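Local coordinates for uncharacterized protein (Enterococcus faecalis, PDB 3CLQ) that is of unknown function but belongs to the DUF1116 family, related by sequence to the AllG subunit of oxamate carbamoyltransferase, at residues A13-V18 against V251-I256; E343-I347 against T377-V382; I347-N352 against G364-D370. The contacts are given in a common frame with arbitrary orientation. Numbering follows the deposited sequence.

Interaction 1 (A13-V18 against V251-I256)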
ATOM      1  N   ALA B  13      31.876   4.133  18.929  1.00 51.35           N
ATOM      2  CA  ALA B  13      31.478   5.208  18.044  1.00 50.86           C
ATOM      3  C   ALA B  13      30.374   4.756  17.093  1.00 51.74           C
ATOM      4  O   ALA B  13      29.470   5.535  16.759  1.00 52.23           O
ATOM      5  CB  ALA B  13      32.652   5.735  17.280  1.00 49.20           C
ATOM      6  N   ASN B  14      30.436   3.503  16.656  1.00 51.75           N
ATOM      7  CA  ASN B  14      29.422   3.012  15.743  1.00 52.72           C
ATOM      8  C   ASN B  14      28.066   2.900  16.442  1.00 52.89           C
ATOM      9  O   ASN B  14      27.034   3.189  15.851  1.00 51.82           O
ATOM     10  CB  ASN B  14      29.858   1.696  15.086  1.00 53.69           C
ATOM     11  CG  ASN B  14      31.056   1.877  14.144  1.00 54.45           C
ATOM     12  OD1 ASN B  14      31.826   2.834  14.268  1.00 54.88           O
ATOM     13  ND2 ASN B  14      31.220   0.944  13.207  1.00 54.70           N
ATOM     14  N   GLU B  15      28.100   2.514  17.714  1.00 53.94           N
ATOM     15  CA  GLU B  15      26.927   2.483  18.574  1.00 54.76           C
ATOM     16  C   GLU B  15      26.197   3.832  18.638  1.00 55.18           C
ATOM     17  O   GLU B  15      24.970   3.907  18.457  1.00 53.54           O
ATOM     18  CB  GLU B  15      27.328   2.053  19.979  1.00 55.71           C
ATOM     19  CG  GLU B  15      26.157   1.992  20.976  1.00 58.44           C
ATOM     20  CD  GLU B  15      25.146   0.874  20.666  1.00 59.97           C
ATOM     21  OE1 GLU B  15      25.571  -0.179  20.123  1.00 61.03           O
ATOM     22  OE2 GLU B  15      23.937   1.045  20.974  1.00 60.26           O
ATOM     23  N   GLU B  16      26.963   4.887  18.913  1.00 56.24           N
ATOM     24  CA  GLU B  16      26.438   6.249  18.972  1.00 55.45           C
ATOM     25  C   GLU B  16      25.947   6.694  17.589  1.00 54.48           C
ATOM     26  O   GLU B  16      24.837   7.221  17.459  1.00 53.94           O
ATOM     27  CB  GLU B  16      27.483   7.211  19.575  1.00 56.64           C
ATOM     28  CG  GLU B  16      27.117   8.720  19.643  1.00 57.84           C
ATOM     29  CD  GLU B  16      25.714   9.037  20.255  1.00 59.97           C
ATOM     30  OE1 GLU B  16      25.090   8.160  20.910  1.00 61.00           O
ATOM     31  OE2 GLU B  16      25.222  10.185  20.075  1.00 59.82           O
ATOM     32  N   ALA B  17      26.747   6.452  16.559  1.00 53.17           N
ATOM     33  CA  ALA B  17      26.369   6.864  15.207  1.00 52.64           C
ATOM     34  C   ALA B  17      25.098   6.184  14.718  1.00 52.67           C
ATOM     35  O   ALA B  17      24.175   6.855  14.249  1.00 53.33           O
ATOM     36  CB  ALA B  17      27.497   6.614  14.241  1.00 52.91           C
ATOM     37  N   VAL B  18      25.038   4.858  14.830  1.00 52.17           N
ATOM     38  CA  VAL B  18      23.860   4.114  14.372  1.00 51.68           C
ATOM     39  C   VAL B  18      22.633   4.406  15.227  1.00 51.64           C
ATOM     40  O   VAL B  18      21.495   4.303  14.750  1.00 52.79           O
ATOM     41  CB  VAL B  18      24.102   2.574  14.258  1.00 51.96           C
ATOM     42  CG1 VAL B  18      24.280   1.927  15.615  1.00 51.28           C
ATOM     43  CG2 VAL B  18      22.947   1.908  13.521  1.00 52.31           C
ATOM     44  N   VAL B 251      30.915  11.495  13.761  1.00 51.84           N
ATOM     45  CA  VAL B 251      31.119  10.933  15.066  1.00 51.64           C
ATOM     46  C   VAL B 251      32.565  10.471  15.076  1.00 52.35           C
ATOM     47  O   VAL B 251      32.928   9.555  14.334  1.00 52.49           O
ATOM     48  CB  VAL B 251      30.151   9.758  15.305  1.00 51.34           C
ATOM     49  CG1 VAL B 251      30.276   9.220  16.717  1.00 50.89           C
ATOM     50  CG2 VAL B 251      28.745  10.210  15.053  1.00 50.67           C
ATOM     51  N   GLU B 252      33.390  11.142  15.877  1.00 52.74           N
ATOM     52  CA  GLU B 252      34.792  10.782  16.022  1.00 53.54           C
ATOM     53  C   GLU B 252      34.929   9.258  16.099  1.00 53.11           C
ATOM     54  O   GLU B 252      34.201   8.608  16.857  1.00 52.82           O
ATOM     55  CB  GLU B 252      35.421  11.448  17.260  1.00 53.81           C
ATOM     56  CG  GLU B 252      36.917  11.080  17.467  1.00 54.69           C
ATOM     57  CD  GLU B 252      37.634  11.907  18.565  1.00 55.06           C
ATOM     58  OE1 GLU B 252      38.750  11.521  19.008  1.00 56.01           O
ATOM     59  OE2 GLU B 252      37.092  12.951  18.983  1.00 55.70           O
ATOM     60  N   ASN B 253      35.843   8.712  15.290  1.00 52.20           N
ATOM     61  CA  ASN B 253      36.163   7.280  15.259  1.00 50.94           C
ATOM     62  C   ASN B 253      35.176   6.375  14.527  1.00 50.59           C
ATOM     63  O   ASN B 253      35.469   5.207  14.344  1.00 50.22           O
ATOM     64  CB  ASN B 253      36.407   6.715  16.666  1.00 51.05           C
ATOM     65  CG  ASN B 253      37.549   7.417  17.408  1.00 51.85           C
ATOM     66  OD1 ASN B 253      38.627   7.645  16.858  1.00 51.94           O
ATOM     67  ND2 ASN B 253      37.313   7.747  18.674  1.00 51.80           N
ATOM     68  N   SER B 254      34.010   6.875  14.118  1.00 50.98           N
ATOM     69  CA  SER B 254      33.018   5.989  13.470  1.00 51.26           C
ATOM     70  C   SER B 254      33.320   5.583  12.011  1.00 51.69           C
ATOM     71  O   SER B 254      33.647   6.421  11.162  1.00 52.12           O
ATOM     72  CB  SER B 254      31.613   6.580  13.532  1.00 51.21           C
ATOM     73  OG  SER B 254      30.732   5.900  12.631  1.00 50.91           O
ATOM     74  N   THR B 255      33.166   4.297  11.715  1.00 51.58           N
ATOM     75  CA  THR B 255      33.416   3.806  10.361  1.00 51.49           C
ATOM     76  C   THR B 255      32.117   3.542   9.618  1.00 52.21           C
ATOM     77  O   THR B 255      32.076   2.702   8.713  1.00 53.05           O
ATOM     78  CB  THR B 255      34.252   2.513  10.377  1.00 51.37           C
ATOM     79  OG1 THR B 255      33.514   1.436  10.983  1.00 50.27           O
ATOM     80  CG2 THR B 255      35.570   2.738  11.155  1.00 51.86           C
ATOM     81  N   ILE B 256      31.054   4.242  10.001  1.00 51.47           N
ATOM     82  CA  ILE B 256      29.787   4.071   9.317  1.00 51.81           C
ATOM     83  C   ILE B 256      29.678   4.955   8.084  1.00 51.64           C
ATOM     84  O   ILE B 256      29.987   6.153   8.130  1.00 51.29           O
ATOM     85  CB  ILE B 256      28.594   4.315  10.262  1.00 52.62           C
ATOM     86  CG1 ILE B 256      28.699   3.369  11.460  1.00 53.40           C
ATOM     87  CG2 ILE B 256      27.269   4.123   9.534  1.00 52.25           C
ATOM     88  CD1 ILE B 256      27.396   3.111  12.162  1.00 53.71           C
TER

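Interaction 2 (E343-I347 against T377-V382)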
ATOM      1  N   GLU B 343      21.758 -11.267   4.162  1.00 62.61           N
ATOM      2  CA  GLU B 343      23.182 -11.064   3.985  1.00 62.06           C
ATOM      3  C   GLU B 343      23.637  -9.697   4.479  1.00 61.15           C
ATOM      4  O   GLU B 343      24.629  -9.594   5.202  1.00 59.47           O
ATOM      5  CB  GLU B 343      23.548 -11.195   2.512  1.00 63.37           C
ATOM      6  CG  GLU B 343      23.533 -12.604   1.958  1.00 65.58           C
ATOM      7  CD  GLU B 343      24.237 -12.683   0.608  1.00 67.27           C
ATOM      8  OE1 GLU B 343      25.137 -11.833   0.370  1.00 68.33           O
ATOM      9  OE2 GLU B 343      23.900 -13.585  -0.207  1.00 67.80           O
HETATM   10  N   MSE B 344      22.905  -8.653   4.080  1.00 60.49           N
HETATM   11  CA  MSE B 344      23.311  -7.271   4.335  1.00 60.01           C
HETATM   12  C   MSE B 344      23.675  -6.962   5.795  1.00 58.62           C
HETATM   13  O   MSE B 344      24.295  -5.942   6.082  1.00 58.28           O
HETATM   14  CB  MSE B 344      22.239  -6.286   3.836  1.00 61.69           C
HETATM   15  CG  MSE B 344      22.368  -5.790   2.392  1.00 63.73           C
HETATM   16 SE   MSE B 344      24.167  -5.850   1.532  0.85 68.58          SE
HETATM   17  CE  MSE B 344      23.993  -7.566   0.600  1.00 67.03           C
ATOM     18  N   LEU B 345      23.275  -7.847   6.702  1.00 57.93           N
ATOM     19  CA  LEU B 345      23.482  -7.697   8.144  1.00 57.19           C
ATOM     20  C   LEU B 345      24.944  -7.817   8.569  1.00 56.80           C
ATOM     21  O   LEU B 345      25.328  -7.345   9.634  1.00 56.47           O
ATOM     22  CB  LEU B 345      22.704  -8.777   8.896  1.00 57.00           C
ATOM     23  CG  LEU B 345      21.189  -8.708   9.029  1.00 57.62           C
ATOM     24  CD1 LEU B 345      20.644  -9.998   9.617  1.00 57.17           C
ATOM     25  CD2 LEU B 345      20.786  -7.525   9.897  1.00 58.15           C
ATOM     26  N   GLU B 346      25.747  -8.480   7.753  1.00 56.78           N
ATOM     27  CA  GLU B 346      27.149  -8.708   8.089  1.00 57.84           C
ATOM     28  C   GLU B 346      27.941  -7.467   7.768  1.00 57.50           C
ATOM     29  O   GLU B 346      29.060  -7.272   8.244  1.00 56.95           O
ATOM     30  CB  GLU B 346      27.692  -9.875   7.291  1.00 58.44           C
ATOM     31  CG  GLU B 346      26.863 -11.130   7.429  1.00 59.89           C
ATOM     32  CD  GLU B 346      27.296 -12.181   6.443  1.00 61.73           C
ATOM     33  OE1 GLU B 346      28.365 -12.008   5.806  1.00 62.25           O
ATOM     34  OE2 GLU B 346      26.570 -13.187   6.296  1.00 63.31           O
ATOM     35  N   ILE B 347      27.306  -6.618   6.977  1.00 57.83           N
ATOM     36  CA  ILE B 347      27.867  -5.362   6.537  1.00 58.46           C
ATOM     37  C   ILE B 347      27.420  -4.204   7.436  1.00 57.18           C
ATOM     38  O   ILE B 347      27.995  -3.119   7.388  1.00 57.24           O
ATOM     39  CB  ILE B 347      27.358  -5.061   5.129  1.00 59.57           C
ATOM     40  CG1 ILE B 347      28.438  -5.197   4.103  1.00 60.55           C
ATOM     41  CG2 ILE B 347      26.941  -3.626   4.987  1.00 60.69           C
ATOM     42  CD1 ILE B 347      27.942  -4.569   2.805  1.00 61.14           C
ATOM     43  N   THR B 377      34.801  -9.055   5.150  1.00 57.66           N
ATOM     44  CA  THR B 377      33.936 -10.057   4.553  1.00 57.13           C
ATOM     45  C   THR B 377      34.235 -10.195   3.074  1.00 57.29           C
ATOM     46  O   THR B 377      34.083 -11.274   2.493  1.00 56.31           O
ATOM     47  CB  THR B 377      32.479  -9.613   4.639  1.00 56.87           C
ATOM     48  OG1 THR B 377      32.352  -8.336   4.001  1.00 56.18           O
ATOM     49  CG2 THR B 377      32.031  -9.503   6.086  1.00 56.63           C
ATOM     50  N   GLY B 378      34.636  -9.079   2.470  1.00 57.64           N
ATOM     51  CA  GLY B 378      34.737  -8.974   1.021  1.00 58.37           C
ATOM     52  C   GLY B 378      33.415  -8.621   0.353  1.00 59.41           C
ATOM     53  O   GLY B 378      33.368  -8.387  -0.848  1.00 59.83           O
HETATM   54  N   MSE B 379      32.342  -8.569   1.134  1.00 59.61           N
HETATM   55  CA  MSE B 379      31.002  -8.376   0.600  1.00 61.03           C
HETATM   56  C   MSE B 379      30.619  -6.899   0.444  1.00 60.14           C
HETATM   57  O   MSE B 379      30.667  -6.131   1.413  1.00 60.19           O
HETATM   58  CB  MSE B 379      30.016  -9.064   1.530  1.00 61.02           C
HETATM   59  CG  MSE B 379      28.604  -9.021   1.088  1.00 62.40           C
HETATM   60 SE   MSE B 379      27.459  -9.779   2.497  0.55 65.00          SE
HETATM   61  CE  MSE B 379      26.597  -8.164   3.103  1.00 63.51           C
ATOM     62  N   LEU B 380      30.226  -6.498  -0.764  1.00 59.31           N
ATOM     63  CA  LEU B 380      29.826  -5.098  -1.010  1.00 58.76           C
ATOM     64  C   LEU B 380      28.327  -4.829  -0.841  1.00 58.48           C
ATOM     65  O   LEU B 380      27.497  -5.726  -1.034  1.00 58.85           O
ATOM     66  CB  LEU B 380      30.245  -4.662  -2.415  1.00 59.12           C
ATOM     67  CG  LEU B 380      31.668  -4.165  -2.721  1.00 59.14           C
ATOM     68  CD1 LEU B 380      32.719  -4.713  -1.748  1.00 59.09           C
ATOM     69  CD2 LEU B 380      32.039  -4.490  -4.176  1.00 58.65           C
ATOM     70  N   PRO B 381      27.967  -3.587  -0.477  1.00 57.95           N
ATOM     71  CA  PRO B 381      26.572  -3.179  -0.520  1.00 57.74           C
ATOM     72  C   PRO B 381      25.942  -3.518  -1.861  1.00 57.87           C
ATOM     73  O   PRO B 381      26.528  -3.284  -2.906  1.00 58.06           O
ATOM     74  CB  PRO B 381      26.664  -1.666  -0.379  1.00 57.37           C
ATOM     75  CG  PRO B 381      27.822  -1.474   0.474  1.00 57.21           C
ATOM     76  CD  PRO B 381      28.822  -2.496   0.010  1.00 57.51           C
ATOM     77  N   VAL B 382      24.760  -4.097  -1.821  1.00 58.12           N
ATOM     78  CA  VAL B 382      24.010  -4.363  -3.028  1.00 58.00           C
ATOM     79  C   VAL B 382      23.053  -3.209  -3.192  1.00 57.94           C
ATOM     80  O   VAL B 382      22.366  -2.848  -2.246  1.00 58.04           O
ATOM     81  CB  VAL B 382      23.170  -5.637  -2.875  1.00 58.11           C
ATOM     82  CG1 VAL B 382      21.925  -5.362  -2.005  1.00 57.18           C
ATOM     83  CG2 VAL B 382      22.761  -6.150  -4.219  1.00 58.17           C
TER

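Interaction 3 (I347-N352 against G364-D370)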
ATOM      1  N   ILE B 347      27.306  -6.618   6.977  1.00 57.83           N
ATOM      2  CA  ILE B 347      27.867  -5.362   6.537  1.00 58.46           C
ATOM      3  C   ILE B 347      27.420  -4.204   7.436  1.00 57.18           C
ATOM      4  O   ILE B 347      27.995  -3.119   7.388  1.00 57.24           O
ATOM      5  CB  ILE B 347      27.358  -5.061   5.129  1.00 59.57           C
ATOM      6  CG1 ILE B 347      28.438  -5.197   4.103  1.00 60.55           C
ATOM      7  CG2 ILE B 347      26.941  -3.626   4.987  1.00 60.69           C
ATOM      8  CD1 ILE B 347      27.942  -4.569   2.805  1.00 61.14           C
ATOM      9  N   THR B 348      26.390  -4.424   8.238  1.00 55.37           N
ATOM     10  CA  THR B 348      25.739  -3.310   8.919  1.00 54.63           C
ATOM     11  C   THR B 348      25.865  -3.421  10.426  1.00 53.93           C
ATOM     12  O   THR B 348      26.189  -4.482  10.941  1.00 54.25           O
ATOM     13  CB  THR B 348      24.261  -3.236   8.527  1.00 54.58           C
ATOM     14  OG1 THR B 348      23.677  -4.548   8.610  1.00 54.59           O
ATOM     15  CG2 THR B 348      24.122  -2.714   7.113  1.00 54.31           C
ATOM     16  N   THR B 349      25.599  -2.336  11.141  1.00 53.10           N
ATOM     17  CA  THR B 349      25.886  -2.314  12.578  1.00 53.31           C
ATOM     18  C   THR B 349      24.818  -2.982  13.471  1.00 54.57           C
ATOM     19  O   THR B 349      25.166  -3.732  14.396  1.00 54.05           O
ATOM     20  CB  THR B 349      26.184  -0.887  13.069  1.00 52.51           C
ATOM     21  OG1 THR B 349      27.110  -0.245  12.173  1.00 52.71           O
ATOM     22  CG2 THR B 349      26.760  -0.929  14.471  1.00 51.35           C
ATOM     23  N   LYS B 350      23.538  -2.692  13.216  1.00 55.26           N
ATOM     24  CA  LYS B 350      22.422  -3.390  13.890  1.00 57.34           C
ATOM     25  C   LYS B 350      21.122  -3.158  13.138  1.00 57.01           C
ATOM     26  O   LYS B 350      21.087  -2.326  12.241  1.00 57.33           O
ATOM     27  CB  LYS B 350      22.262  -2.982  15.367  1.00 57.90           C
ATOM     28  CG  LYS B 350      21.810  -1.543  15.598  1.00 58.61           C
ATOM     29  CD  LYS B 350      21.475  -1.271  17.073  1.00 58.46           C
ATOM     30  CE  LYS B 350      22.731  -1.232  17.945  1.00 58.80           C
ATOM     31  NZ  LYS B 350      22.416  -0.700  19.302  1.00 59.43           N
ATOM     32  N   GLU B 351      20.076  -3.910  13.488  1.00 57.13           N
ATOM     33  CA  GLU B 351      18.737  -3.766  12.877  1.00 57.09           C
ATOM     34  C   GLU B 351      18.011  -2.547  13.435  1.00 56.89           C
ATOM     35  O   GLU B 351      18.022  -2.301  14.630  1.00 58.03           O
ATOM     36  CB  GLU B 351      17.851  -4.993  13.153  1.00 56.38           C
ATOM     37  CG  GLU B 351      18.476  -6.344  12.855  1.00 57.03           C
ATOM     38  CD  GLU B 351      17.537  -7.528  13.165  1.00 57.68           C
ATOM     39  OE1 GLU B 351      16.330  -7.310  13.449  1.00 57.07           O
ATOM     40  OE2 GLU B 351      18.016  -8.692  13.126  1.00 58.62           O
ATOM     41  N   ASN B 352      17.363  -1.782  12.570  1.00 56.66           N
ATOM     42  CA  ASN B 352      16.470  -0.732  13.027  1.00 55.41           C
ATOM     43  C   ASN B 352      15.118  -1.326  13.463  1.00 55.02           C
ATOM     44  O   ASN B 352      14.343  -1.773  12.623  1.00 55.26           O
ATOM     45  CB  ASN B 352      16.266   0.248  11.884  1.00 54.58           C
ATOM     46  CG  ASN B 352      15.399   1.399  12.267  1.00 54.81           C
ATOM     47  OD1 ASN B 352      14.794   1.400  13.344  1.00 56.57           O
ATOM     48  ND2 ASN B 352      15.325   2.402  11.403  1.00 53.66           N
ATOM     49  N   GLY B 364      14.474  -5.956  11.758  1.00 53.96           N
ATOM     50  CA  GLY B 364      14.649  -4.546  11.463  1.00 53.32           C
ATOM     51  C   GLY B 364      15.551  -4.434  10.252  1.00 53.79           C
ATOM     52  O   GLY B 364      16.447  -5.252  10.047  1.00 54.38           O
ATOM     53  N   ILE B 365      15.319  -3.434   9.422  1.00 53.23           N
ATOM     54  CA  ILE B 365      16.178  -3.240   8.279  1.00 52.83           C
ATOM     55  C   ILE B 365      17.649  -3.148   8.722  1.00 54.10           C
ATOM     56  O   ILE B 365      17.924  -2.734   9.852  1.00 54.66           O
ATOM     57  CB  ILE B 365      15.760  -2.018   7.530  1.00 51.58           C
ATOM     58  CG1 ILE B 365      15.630  -0.839   8.499  1.00 51.86           C
ATOM     59  CG2 ILE B 365      14.435  -2.281   6.891  1.00 51.39           C
ATOM     60  CD1 ILE B 365      15.551   0.517   7.810  1.00 51.40           C
ATOM     61  N   PRO B 366      18.594  -3.552   7.847  1.00 54.20           N
ATOM     62  CA  PRO B 366      20.000  -3.561   8.263  1.00 54.59           C
ATOM     63  C   PRO B 366      20.605  -2.183   8.160  1.00 55.26           C
ATOM     64  O   PRO B 366      20.709  -1.628   7.065  1.00 55.25           O
ATOM     65  CB  PRO B 366      20.666  -4.510   7.280  1.00 54.39           C
ATOM     66  CG  PRO B 366      19.723  -4.609   6.099  1.00 55.17           C
ATOM     67  CD  PRO B 366      18.410  -3.985   6.451  1.00 54.23           C
ATOM     68  N   THR B 367      21.010  -1.639   9.303  1.00 55.35           N
ATOM     69  CA  THR B 367      21.462  -0.254   9.371  1.00 55.47           C
ATOM     70  C   THR B 367      22.934  -0.087   9.734  1.00 54.88           C
ATOM     71  O   THR B 367      23.429  -0.735  10.657  1.00 54.67           O
ATOM     72  CB  THR B 367      20.705   0.486  10.466  1.00 55.59           C
ATOM     73  OG1 THR B 367      19.453  -0.157  10.688  1.00 56.57           O
ATOM     74  CG2 THR B 367      20.490   1.915  10.087  1.00 56.18           C
ATOM     75  N   GLY B 368      23.603   0.840   9.042  1.00 54.13           N
ATOM     76  CA  GLY B 368      24.938   1.255   9.409  1.00 52.53           C
ATOM     77  C   GLY B 368      25.979   0.404   8.731  1.00 52.36           C
ATOM     78  O   GLY B 368      26.653  -0.400   9.379  1.00 51.82           O
ATOM     79  N   ILE B 369      26.076   0.582   7.414  1.00 51.96           N
ATOM     80  CA  ILE B 369      27.128  -0.007   6.599  1.00 51.96           C
ATOM     81  C   ILE B 369      28.461   0.406   7.147  1.00 52.83           C
ATOM     82  O   ILE B 369      28.780   1.597   7.177  1.00 54.03           O
ATOM     83  CB  ILE B 369      27.083   0.492   5.144  1.00 50.78           C
ATOM     84  CG1 ILE B 369      25.799  -0.003   4.467  1.00 50.71           C
ATOM     85  CG2 ILE B 369      28.275  -0.027   4.411  1.00 48.99           C
ATOM     86  CD1 ILE B 369      25.281   0.882   3.365  1.00 50.47           C
ATOM     87  N   ASP B 370      29.235  -0.584   7.569  1.00 52.56           N
ATOM     88  CA  ASP B 370      30.456  -0.358   8.279  1.00 53.09           C
ATOM     89  C   ASP B 370      31.636  -0.683   7.367  1.00 54.40           C
ATOM     90  O   ASP B 370      31.849  -1.841   6.972  1.00 53.88           O
ATOM     91  CB  ASP B 370      30.464  -1.232   9.527  1.00 54.52           C
ATOM     92  CG  ASP B 370      31.801  -1.236  10.235  1.00 56.44           C
ATOM     93  OD1 ASP B 370      31.824  -1.607  11.426  1.00 57.19           O
ATOM     94  OD2 ASP B 370      32.837  -0.872   9.617  1.00 58.04           O
TER

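Interaction 1 (A13-V18 against V251-I256)
One face of helix 6-23 packs against a type II beta turn, Val251 to Ser254, and the short loop that follows it. Ala13 and Ala17, one helical turn apart, form the apolar centre with Val251 and Ile256. Ala17 CB touches Val251 CG2 at 3.9 Å and Ile256 CD1 at 4.1 Å. Ala13 CB lies 4.3 Å from Val251 CG1. Val18 extends the patch, its CB 3.9 Å from Ile256 CD1. The small alanines let the turn come close: the CA atoms of Ala13 and Ser254 are 4.9 Å apart, and Ala13 CB sits 3.3 Å from Glu252 O. The turn is closed by its own bond from Ser254 N to Val251 O (2.9 Å). Asn253 has the positive phi expected at the third position of such a turn.

Ser254 begins the polar part. Its OG packs 3.7 Å from Ala17 CB and accepts from Ile256 N at 3.1 Å, which makes an ST turn. Ile256, whose CA-to-CB bond points toward the helix, follows directly. Around the contact, Val251 N is hydrogen-bonded to Ser272 OG, and the backbones of Ile256 and Ser272 are hydrogen-bonded. The hydroxyl of Thr255 is bonded to Asp370. The contact joins the N-terminal helix to the loop leading into strand 257-263.

Asn14 supplies the polar clamp at the edge. Its amide group binds one residue twice. Thr255 N donates to Asn14 OD1 at 3.2 Å, and Asn14 ND2 donates to Thr255 OG1, also at 3.2 Å.

Interaction 2 (E343-I347 against T377-V382)
The side chain of Met379, a selenomethionine, is the main bump of this contact. It is extended through chi1 and chi2 and reaches into a hollow formed by the turn 343-347. Its methyl CE ends 3.2 Å from Glu343 O, 3.6 Å from Met344 CA and 3.6 Å from Ile347 CG1. Its selenium lies near two acidic side chains, with SE 3.8 Å from Glu343 OE1 and 4.1 Å from Glu346 OE1.

Two side chains project the other way. Ile347 puts CD1 against the backbone between Met379 and Pro381: it is 3.4 Å from Met379 O, 3.4 Å from Pro381 N and 3.6 Å from Pro381 CD. Met344, also a selenomethionine, curls its end toward the second segment. Its CE meets Met379 CE at 3.7 Å and Val382 CG1 at 4.0 Å, while its SE lies 3.8 Å from Val382 N. No hydrogen bond crosses between the segments, so the fit is one of shape. Phe318 touches both Met344 and Pro381 beside the contact.

Thr377 CG2 stands 4.3 Å from Glu346 O. Thr377 OG1 accepts from Met379 N at 2.9 Å, although its own hydroxyl is also bonded to Lys373 O. This is an ST turn at the C-terminal end of helix 371-377, with Gly378 leaving the helix at positive phi. The whole is mainly van der Waals packing between two post-helix connections, each leading into a strand.

Interaction 3 (I347-N352 against G364-D370)
Strands 348-352 and 363-369 pair antiparallel, and a classic beta bulge interrupts them. Thr349 and Lys350 both face Thr367. Thr367 O accepts from Thr349 N at 2.7 Å and from Lys350 N at 3.2 Å. In return, Thr367 N donates to Lys350 O at 3.0 Å. Farther along, Asn352 N donates to Ile365 O at 2.9 Å.

Side chains satisfy other groups. Glu351 OE1 accepts from Gly364 N at 2.9 Å, and Thr349 OG1 donates to Gly368 O at 2.8 Å. At Gly364 a CB would clash with Asn352 O, and at Gly368 with Thr349 OG1. Beyond the bulge, Asp370 N donates to Ile347 O at 2.8 Å.

Other polar ends have outside partners: Thr348 OG1 to Met344 O, Asn352 OD1 to Asn354 N, and Lys350 NZ to Glu15 OE2 in a salt bridge. Asp370 is the N-cap of helix 371-377, bonding Leu372 N. The pairing thus rests on backbone bonds and the side chains of Thr349 and Glu351; those of Lys350 and Asp370 bond beyond it.

Overall arrangement
Along the chain, interaction 1 closes first, and interaction 3 is nested within the loop closed by interaction 2. Interactions 2 and 3 share Ile347, and their centres are about 10 Å apart. Met344 and Leu345 pack on Pro366, so the turn rests on the small antiparallel sheet. Interactions 1 and 3 have centres about 12 Å apart. They are tied by the salt bridge from Glu15 to Lys350 and a probable hydrogen bond from Thr255 to Asp370. Interactions 1 and 2 do not touch; their centres lie about 18 Å apart. The sheet of interaction 3 therefore stands between the N-terminal helix and the 343-347 turn, joining distant parts of the sequence.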